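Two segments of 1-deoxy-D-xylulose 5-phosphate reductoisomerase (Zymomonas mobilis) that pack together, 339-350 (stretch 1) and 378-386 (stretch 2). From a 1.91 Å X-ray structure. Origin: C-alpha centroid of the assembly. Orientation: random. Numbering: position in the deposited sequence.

Stretch 1 339-350: KKIGFLDIAKIV
Stretch 2, residues 378-386: QAAALMESL

The contact between 339-350 and 378-386 is apolar: no hydrogen bond crosses it, and the 411 Å² buried, both sides summed, comes mostly from Ile-349, Met-383 and Leu-386. Two helices frame it. Residues 378-385 are helical (phi/psi near -65/-40), as is the end of stretch 1 through Val-350; their axes approach to 9.9 Å, with 127° between N-to-C directions. The register is set by Ile-349 and Met-383, whose CA atoms lie 6.0 Å apart, and by Lys-340 and Glu-384, at 8.1 Å CA to CA.

Before its helix, stretch 1 turns sharply. Lys-339 has phi/psi 64/41, the positive phi of a Schellman motif closing the preceding helix. Lys-340 follows at -102/-18, then Ile-341 and Gly-342 are extended, at -143/169 and -86/167. Asp-345 (chi1 -70°, chi2 -40°) folds its carboxylate back so that OD2 accepts a hydrogen bond from Gly-342 N at 2.7 Å, with an N-H...O angle of 155°. Gly-342 suits this close approach, since an ideal CB there would lie only 3.2 Å from Asp-345 OD2. Asp-345 N bonds to Gly-342 O at 3.0 Å, and Ile-349 N to Asp-345 O at 2.8 Å.

Ile-349 has CA-to-CB toward stretch 2 and is m,m (-66°, -61°). This conformer lays CD1 against the helix backbone, 3.4 Å from Met-383 CA and 4.0 Å from Leu-382 O, while CG2 lies 4.3 Å from Ala-379 CB. The small methyl of Ala-379 accompanies a close backbone approach, with Ile-349 CG2 3.9 Å from Ala-379 O. That oxygen also accepts the helical bond from Met-383 N at 2.7 Å.

The CA-to-CB bond of Met-383 points sideways relative to stretch 1, but chi1 t (-180°), chi2 m (-85°) and chi3 m (-86°) bend the flexible thioether chain along the turn of stretch 1. Its CG meets Ile-341 CG2 at 3.7 Å, and its CE reaches Lys-340 CD at 3.9 Å. Ile-341, chi1 p (61°) and chi2 t (178°), has its CA-to-CB bond toward stretch 2. Lys-340, exposed as a whole, is m,t,t,t: the extended chain offers methylene carbon to Met-383 and places Lys-340 NZ 4.7 Å from Met-383 CE.

Leu-386, at the C-terminal end of stretch 2, has its CA-to-CB bond toward stretch 1, with chi1 t (173°) and chi2 off-rotamer at 133°. Its methyls divide the contact: CD2 lies 4.0 Å from Ile-341 CG2 and 4.0 Å from Asp-345 CG, whereas CD1 is 4.1 Å from Ile-349 CD1. Though exposed overall, Leu-386 loses 73 Å² to stretch 1.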

ATOM      1  N   LYS B 339     -24.193  29.790  19.201  1.00 20.07           N
ATOM      2  CA  LYS B 339     -25.532  30.019  18.666  1.00 21.25           C
ATOM      3  C   LYS B 339     -25.783  31.418  18.114  1.00 22.11           C
ATOM      4  O   LYS B 339     -26.856  31.991  18.310  1.00 22.24           O
ATOM      5  CB  LYS B 339     -26.579  29.685  19.734  1.00 22.35           C
ATOM      6  CG  LYS B 339     -26.468  28.257  20.240  1.00 21.41           C
ATOM      7  CD  LYS B 339     -27.557  27.924  21.233  1.00 23.31           C
ATOM      8  CE  LYS B 339     -27.471  26.470  21.666  1.00 21.37           C
ATOM      9  NZ  LYS B 339     -28.583  26.122  22.584  1.00 21.53           N
ATOM     10  N   LYS B 340     -24.794  31.963  17.410  1.00 21.70           N
ATOM     11  CA  LYS B 340     -24.928  33.289  16.823  1.00 21.35           C
ATOM     12  C   LYS B 340     -25.218  33.194  15.329  1.00 20.58           C
ATOM     13  O   LYS B 340     -25.683  34.156  14.717  1.00 19.80           O
ATOM     14  CB  LYS B 340     -23.657  34.113  17.056  1.00 22.84           C
ATOM     15  CG  LYS B 340     -23.488  34.611  18.487  1.00 25.88           C
ATOM     16  CD  LYS B 340     -22.330  35.600  18.587  1.00 30.68           C
ATOM     17  CE  LYS B 340     -22.241  36.221  19.972  1.00 34.05           C
ATOM     18  NZ  LYS B 340     -21.173  37.259  20.034  1.00 36.95           N
ATOM     19  N   ILE B 341     -24.935  32.031  14.749  1.00 18.91           N
ATOM     20  CA  ILE B 341     -25.176  31.789  13.330  1.00 17.34           C
ATOM     21  C   ILE B 341     -25.647  30.349  13.114  1.00 18.00           C
ATOM     22  O   ILE B 341     -25.590  29.523  14.027  1.00 17.08           O
ATOM     23  CB  ILE B 341     -23.896  32.011  12.486  1.00 18.02           C
ATOM     24  CG1 ILE B 341     -22.797  31.040  12.934  1.00 18.55           C
ATOM     25  CG2 ILE B 341     -23.415  33.449  12.625  1.00 18.01           C
ATOM     26  CD1 ILE B 341     -21.511  31.154  12.134  1.00 18.06           C
ATOM     27  N   GLY B 342     -26.110  30.054  11.905  1.00 16.34           N
ATOM     28  CA  GLY B 342     -26.565  28.713  11.596  1.00 16.63           C
ATOM     29  C   GLY B 342     -25.405  27.836  11.161  1.00 15.38           C
ATOM     30  O   GLY B 342     -24.316  28.340  10.879  1.00 16.35           O
ATOM     31  N   PHE B 343     -25.634  26.527  11.108  1.00 14.03           N
ATOM     32  CA  PHE B 343     -24.599  25.570  10.712  1.00 14.46           C
ATOM     33  C   PHE B 343     -23.984  25.894   9.351  1.00 15.20           C
ATOM     34  O   PHE B 343     -22.759  25.867   9.186  1.00 14.65           O
ATOM     35  CB  PHE B 343     -25.184  24.154  10.674  1.00 14.31           C
ATOM     36  CG  PHE B 343     -24.190  23.089  10.293  1.00 14.94           C
ATOM     37  CD1 PHE B 343     -23.218  22.666  11.198  1.00 16.14           C
ATOM     38  CD2 PHE B 343     -24.227  22.507   9.032  1.00 14.33           C
ATOM     39  CE1 PHE B 343     -22.293  21.669  10.848  1.00 18.68           C
ATOM     40  CE2 PHE B 343     -23.311  21.513   8.672  1.00 15.27           C
ATOM     41  CZ  PHE B 343     -22.342  21.092   9.581  1.00 15.15           C
ATOM     42  N   LEU B 344     -24.833  26.198   8.375  1.00 13.21           N
ATOM     43  CA  LEU B 344     -24.356  26.505   7.032  1.00 14.97           C
ATOM     44  C   LEU B 344     -23.716  27.877   6.898  1.00 15.14           C
ATOM     45  O   LEU B 344     -23.089  28.175   5.877  1.00 15.45           O
ATOM     46  CB  LEU B 344     -25.492  26.369   6.014  1.00 14.10           C
ATOM     47  CG  LEU B 344     -26.074  24.958   5.878  1.00 14.40           C
ATOM     48  CD1 LEU B 344     -27.149  24.948   4.788  1.00 15.54           C
ATOM     49  CD2 LEU B 344     -24.963  23.971   5.536  1.00 12.64           C
ATOM     50  N   ASP B 345     -23.872  28.713   7.919  1.00 15.02           N
ATOM     51  CA  ASP B 345     -23.281  30.048   7.885  1.00 15.06           C
ATOM     52  C   ASP B 345     -21.774  29.982   8.132  1.00 15.09           C
ATOM     53  O   ASP B 345     -21.046  30.929   7.828  1.00 15.39           O
ATOM     54  CB  ASP B 345     -23.919  30.967   8.936  1.00 14.70           C
ATOM     55  CG  ASP B 345     -25.353  31.333   8.611  1.00 16.86           C
ATOM     56  OD1 ASP B 345     -25.654  31.579   7.427  1.00 19.23           O
ATOM     57  OD2 ASP B 345     -26.177  31.393   9.545  1.00 18.07           O
ATOM     58  N   ILE B 346     -21.309  28.870   8.692  1.00 14.74           N
ATOM     59  CA  ILE B 346     -19.885  28.712   8.964  1.00 14.44           C
ATOM     60  C   ILE B 346     -19.081  28.866   7.681  1.00 13.79           C
ATOM     61  O   ILE B 346     -18.222  29.745   7.581  1.00 13.42           O
ATOM     62  CB  ILE B 346     -19.580  27.339   9.597  1.00 14.44           C
ATOM     63  CG1 ILE B 346     -20.274  27.235  10.957  1.00 15.24           C
ATOM     64  CG2 ILE B 346     -18.077  27.160   9.758  1.00 12.98           C
ATOM     65  CD1 ILE B 346     -20.258  25.848  11.561  1.00 13.71           C
ATOM     66  N   ALA B 347     -19.362  28.019   6.694  1.00 13.44           N
ATOM     67  CA  ALA B 347     -18.649  28.092   5.424  1.00 13.73           C
ATOM     68  C   ALA B 347     -18.907  29.423   4.723  1.00 15.36           C
ATOM     69  O   ALA B 347     -18.060  29.906   3.973  1.00 14.33           O
ATOM     70  CB  ALA B 347     -19.060  26.930   4.511  1.00 13.60           C
ATOM     71  N   LYS B 348     -20.076  30.012   4.949  1.00 16.35           N
ATOM     72  CA  LYS B 348     -20.377  31.294   4.315  1.00 18.22           C
ATOM     73  C   LYS B 348     -19.496  32.394   4.888  1.00 15.96           C
ATOM     74  O   LYS B 348     -18.956  33.211   4.148  1.00 17.44           O
ATOM     75  CB  LYS B 348     -21.858  31.652   4.483  1.00 21.09           C
ATOM     76  CG  LYS B 348     -22.773  30.762   3.655  1.00 25.58           C
ATOM     77  CD  LYS B 348     -24.234  31.178   3.751  1.00 29.86           C
ATOM     78  CE  LYS B 348     -25.108  30.238   2.926  1.00 31.84           C
ATOM     79  NZ  LYS B 348     -26.546  30.638   2.938  1.00 35.43           N
ATOM     80  N   ILE B 349     -19.344  32.415   6.207  1.00 16.16           N
ATOM     81  CA  ILE B 349     -18.503  33.419   6.845  1.00 15.44           C
ATOM     82  C   ILE B 349     -17.068  33.230   6.370  1.00 15.39           C
ATOM     83  O   ILE B 349     -16.364  34.203   6.090  1.00 15.47           O
ATOM     84  CB  ILE B 349     -18.539  33.299   8.390  1.00 16.51           C
ATOM     85  CG1 ILE B 349     -19.940  33.635   8.917  1.00 17.13           C
ATOM     86  CG2 ILE B 349     -17.500  34.222   9.011  1.00 16.19           C
ATOM     87  CD1 ILE B 349     -20.412  35.027   8.598  1.00 21.10           C
ATOM     88  N   VAL B 350     -16.632  31.977   6.275  1.00 14.20           N
ATOM     89  CA  VAL B 350     -15.270  31.709   5.828  1.00 15.08           C
ATOM     90  C   VAL B 350     -15.088  32.248   4.413  1.00 15.70           C
ATOM     91  O   VAL B 350     -14.106  32.932   4.126  1.00 16.45           O
ATOM     92  CB  VAL B 350     -14.946  30.195   5.864  1.00 13.04           C
ATOM     93  CG1 VAL B 350     -13.589  29.932   5.225  1.00 11.75           C
ATOM     94  CG2 VAL B 350     -14.933  29.709   7.313  1.00 12.65           C
ATOM     95  N   GLN B 378     -11.688  40.247  11.136  1.00 17.28           N
ATOM     96  CA  GLN B 378     -12.506  40.478   9.945  1.00 17.65           C
ATOM     97  C   GLN B 378     -13.680  39.498   9.872  1.00 18.73           C
ATOM     98  O   GLN B 378     -14.798  39.873   9.513  1.00 17.23           O
ATOM     99  CB  GLN B 378     -11.645  40.330   8.695  1.00 19.22           C
ATOM    100  CG  GLN B 378     -10.504  41.319   8.619  1.00 24.24           C
ATOM    101  CD  GLN B 378     -10.907  42.597   7.934  1.00 29.84           C
ATOM    102  OE1 GLN B 378     -11.893  43.240   8.314  1.00 31.91           O
ATOM    103  NE2 GLN B 378     -10.151  42.979   6.908  1.00 31.99           N
ATOM    104  N   ALA B 379     -13.415  38.238  10.204  1.00 16.82           N
ATOM    105  CA  ALA B 379     -14.451  37.216  10.183  1.00 17.03           C
ATOM    106  C   ALA B 379     -15.534  37.571  11.197  1.00 17.32           C
ATOM    107  O   ALA B 379     -16.730  37.500  10.893  1.00 18.87           O
ATOM    108  CB  ALA B 379     -13.848  35.846  10.510  1.00 16.19           C
ATOM    109  N   ALA B 380     -15.111  37.954  12.399  1.00 16.38           N
ATOM    110  CA  ALA B 380     -16.044  38.320  13.460  1.00 18.04           C
ATOM    111  C   ALA B 380     -16.926  39.482  13.020  1.00 20.04           C
ATOM    112  O   ALA B 380     -18.132  39.488  13.278  1.00 21.34           O
ATOM    113  CB  ALA B 380     -15.282  38.695  14.729  1.00 18.72           C
ATOM    114  N   ALA B 381     -16.319  40.466  12.359  1.00 20.20           N
ATOM    115  CA  ALA B 381     -17.052  41.633  11.883  1.00 21.84           C
ATOM    116  C   ALA B 381     -18.104  41.192  10.877  1.00 24.40           C
ATOM    117  O   ALA B 381     -19.237  41.664  10.914  1.00 25.53           O
ATOM    118  CB  ALA B 381     -16.098  42.629  11.239  1.00 19.98           C
ATOM    119  N   LEU B 382     -17.720  40.284   9.983  1.00 25.20           N
ATOM    120  CA  LEU B 382     -18.627  39.766   8.961  1.00 27.41           C
ATOM    121  C   LEU B 382     -19.712  38.886   9.580  1.00 30.96           C
ATOM    122  O   LEU B 382     -20.874  38.933   9.174  1.00 31.23           O
ATOM    123  CB  LEU B 382     -17.842  38.958   7.925  1.00 25.12           C
ATOM    124  CG  LEU B 382     -16.874  39.757   7.048  1.00 25.20           C
ATOM    125  CD1 LEU B 382     -15.901  38.825   6.346  1.00 22.35           C
ATOM    126  CD2 LEU B 382     -17.669  40.574   6.036  1.00 26.15           C
ATOM    127  N   MET B 383     -19.315  38.089  10.567  1.00 34.04           N
ATOM    128  CA  MET B 383     -20.220  37.180  11.260  1.00 38.31           C
ATOM    129  C   MET B 383     -21.363  37.928  11.943  1.00 41.66           C
ATOM    130  O   MET B 383     -22.501  37.453  11.960  1.00 42.28           O
ATOM    131  CB  MET B 383     -19.424  36.348  12.277  1.00 38.01           C
ATOM    132  CG  MET B 383     -20.228  35.339  13.080  1.00 37.64           C
ATOM    133  SD  MET B 383     -20.996  36.071  14.548  1.00 39.81           S
ATOM    134  CE  MET B 383     -19.663  35.916  15.749  1.00 39.46           C
ATOM    135  N   GLU B 384     -21.065  39.103  12.490  1.00 44.85           N
ATOM    136  CA  GLU B 384     -22.082  39.904  13.164  1.00 48.21           C
ATOM    137  C   GLU B 384     -22.928  40.701  12.180  1.00 49.39           C
ATOM    138  O   GLU B 384     -24.112  40.935  12.419  1.00 49.34           O
ATOM    139  CB  GLU B 384     -21.431  40.851  14.171  1.00 50.33           C
ATOM    140  CG  GLU B 384     -20.917  40.153  15.416  1.00 54.34           C
ATOM    141  CD  GLU B 384     -20.313  41.117  16.414  1.00 56.84           C
ATOM    142  OE1 GLU B 384     -20.995  42.100  16.776  1.00 58.05           O
ATOM    143  OE2 GLU B 384     -19.160  40.886  16.840  1.00 58.26           O
ATOM    144  N   SER B 385     -22.314  41.128  11.080  1.00 51.03           N
ATOM    145  CA  SER B 385     -23.022  41.883  10.055  1.00 53.09           C
ATOM    146  C   SER B 385     -24.113  41.008   9.456  1.00 54.25           C
ATOM    147  O   SER B 385     -25.153  41.500   9.017  1.00 54.43           O
ATOM    148  CB  SER B 385     -22.059  42.312   8.949  1.00 53.07           C
ATOM    149  OG  SER B 385     -22.763  42.920   7.880  1.00 54.75           O
ATOM    150  N   LEU B 386     -23.847  39.705   9.436  1.00 55.47           N
ATOM    151  CA  LEU B 386     -24.774  38.712   8.905  1.00 57.35           C
ATOM    152  C   LEU B 386     -25.920  38.466   9.880  1.00 58.32           C
ATOM    153  O   LEU B 386     -25.797  37.522  10.693  1.00 59.20           O
ATOM    154  CB  LEU B 386     -24.031  37.401   8.623  1.00 56.46           C
ATOM    155  CG  LEU B 386     -24.846  36.171   8.211  1.00 56.16           C
ATOM    156  CD1 LEU B 386     -24.192  35.512   7.012  1.00 56.61           C
ATOM    157  CD2 LEU B 386     -24.937  35.191   9.375  1.00 56.67           C
TER